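Local coordinates for small nuclear ribonucleoprotein homolog (Pyrobaculum aerophilum, PDB 1M5Q) that probably binds RNA as an Sm-like archaeal protein, assembling into a 14-subunit complex in which each chain carries an additional C-terminal domain, at residues 95-98 with 99-103. Numbering follows the deposited sequence.
Sequences VLIG and DKVRV. With ACY (acetic acid), chain B.
Val95 and Val103 exchange two backbone hydrogen bonds, Val95 N to Val103 O and Val103 N to Val95 O, each 2.9 Å, at the open end of a β-hairpin in the Lsm C-terminal region. Ile97 N reaches Val101 O at 3.0 Å, nearly straight (175°); the return bond from Val101 N is weak. Waters take over at the turn: one joins Ile97 O to Lys100 N, another donates to both Gly98 O and Val101 O. Gly98 enters this turn with a positive phi (66°) that favours glycine.

On the face that carries Leu96 and Arg102, Arg102 CG lies anti to its own N (chi1 170°), and the extended chain carries the guanidinium past Leu96 to an acetic acid molecule, probably from the crystallisation liquor. NE donates to OXT and NH2 to O, each at 2.8 Å, while NH2 also hydrogen-bonds to Ile81 O of a neighbouring subunit. A leucine in its place would probably leave that carbonyl without this donor and the ligand without its two-pronged hold. Val95, Ile97, Val101 and Val103 fill the buried face against helices 71-81 and 113-127, Ile97 CD1 meeting Val103 CG2 at 4.1 Å. In the non-hydrogen-bonded pair, Leu96 CD2 rests 3.9 Å from Arg102 CG.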
loop_
_atom_site.group_PDB
_atom_site.type_symbol
_atom_site.label_atom_id
_atom_site.label_comp_id
_atom_site.label_asym_id
_atom_site.label_seq_id
_atom_site.Cartn_x
_atom_site.Cartn_y
_atom_site.Cartn_z
ATOM N N VAL H 95 38.389 0.869 -29.066
ATOM C CA VAL H 95 39.619 0.315 -29.620
ATOM C C VAL H 95 39.257 -0.571 -30.812
ATOM O O VAL H 95 38.417 -1.471 -30.680
ATOM C CB VAL H 95 40.398 -0.529 -28.560
ATOM C CG1 VAL H 95 41.610 -1.272 -29.241
ATOM C CG2 VAL H 95 40.964 0.388 -27.474
ATOM N N LEU H 96 39.861 -0.300 -31.966
ATOM C CA LEU H 96 39.619 -1.139 -33.158
ATOM C C LEU H 96 40.799 -2.125 -33.335
ATOM O O LEU H 96 41.955 -1.753 -33.121
ATOM C CB LEU H 96 39.463 -0.263 -34.416
ATOM C CG LEU H 96 38.352 0.804 -34.339
ATOM C CD1 LEU H 96 38.453 1.726 -35.538
ATOM C CD2 LEU H 96 36.966 0.165 -34.281
ATOM N N ILE H 97 40.517 -3.374 -33.697
ATOM C CA ILE H 97 41.568 -4.390 -33.879
ATOM C C ILE H 97 41.329 -4.944 -35.282
ATOM O O ILE H 97 40.326 -5.631 -35.540
ATOM C CB ILE H 97 41.451 -5.490 -32.797
ATOM C CG1 ILE H 97 41.636 -4.842 -31.404
ATOM C CG2 ILE H 97 42.487 -6.588 -33.026
ATOM C CD1 ILE H 97 41.444 -5.772 -30.231
ATOM N N GLY H 98 42.224 -4.629 -36.209
ATOM C CA GLY H 98 41.978 -5.083 -37.580
ATOM C C GLY H 98 40.741 -4.347 -38.090
ATOM O O GLY H 98 40.379 -3.286 -37.573
ATOM N N ASP H 99 40.050 -4.887 -39.073
ATOM C CA ASP H 99 38.907 -4.140 -39.563
ATOM C C ASP H 99 37.548 -4.770 -39.314
ATOM O O ASP H 99 36.541 -4.332 -39.877
ATOM C CB ASP H 99 39.101 -3.816 -41.054
ATOM C CG ASP H 99 38.813 -4.995 -41.963
ATOM O OD1 ASP H 99 39.176 -6.141 -41.598
ATOM O OD2 ASP H 99 38.223 -4.761 -43.059
ATOM N N LYS H 100 37.507 -5.797 -38.472
ATOM C CA LYS H 100 36.232 -6.418 -38.133
ATOM C C LYS H 100 36.035 -6.641 -36.624
ATOM O O LYS H 100 35.102 -7.319 -36.237
ATOM C CB LYS H 100 36.075 -7.749 -38.856
ATOM C CG LYS H 100 36.082 -7.626 -40.368
ATOM C CD LYS H 100 35.617 -8.920 -41.021
ATOM C CE LYS H 100 34.091 -9.078 -40.968
ATOM N NZ LYS H 100 33.350 -8.157 -41.902
ATOM N N VAL H 101 36.904 -6.099 -35.772
ATOM C CA VAL H 101 36.726 -6.288 -34.335
ATOM C C VAL H 101 36.762 -4.895 -33.691
ATOM O O VAL H 101 37.591 -4.056 -34.028
ATOM C CB VAL H 101 37.812 -7.255 -33.728
ATOM C CG1 VAL H 101 37.714 -7.301 -32.167
ATOM C CG2 VAL H 101 37.584 -8.640 -34.256
ATOM N N ARG H 102 35.819 -4.649 -32.791
ATOM C CA ARG H 102 35.675 -3.342 -32.147
ATOM C C ARG H 102 35.408 -3.605 -30.686
ATOM O O ARG H 102 34.644 -4.468 -30.365
ATOM C CB ARG H 102 34.494 -2.600 -32.805
ATOM C CG ARG H 102 34.046 -1.328 -32.104
ATOM C CD ARG H 102 32.879 -0.703 -32.889
ATOM N NE ARG H 102 32.566 0.607 -32.343
ATOM C CZ ARG H 102 31.806 0.809 -31.262
ATOM N NH1 ARG H 102 31.262 -0.222 -30.594
ATOM N NH2 ARG H 102 31.582 2.060 -30.846
ATOM N N VAL H 103 36.065 -2.879 -29.808
ATOM C CA VAL H 103 35.919 -3.061 -28.370
ATOM C C VAL H 103 35.611 -1.708 -27.673
ATOM O O VAL H 103 36.361 -0.752 -27.824
ATOM C CB VAL H 103 37.248 -3.596 -27.701
ATOM C CG1 VAL H 103 36.933 -4.009 -26.287
ATOM C CG2 VAL H 103 37.874 -4.795 -28.501
HETATM C C ACY B . 33.919 3.587 -32.962
HETATM O O ACY B . 33.337 4.014 -31.852
HETATM O OXT ACY B . 33.408 2.801 -33.889
HETATM C CH3 ACY B . 35.320 4.102 -33.116
HETATM O O HOH W 1 39.225 -7.786 -37.437
HETATM O O HOH W 2 37.628 -2.709 -36.599
#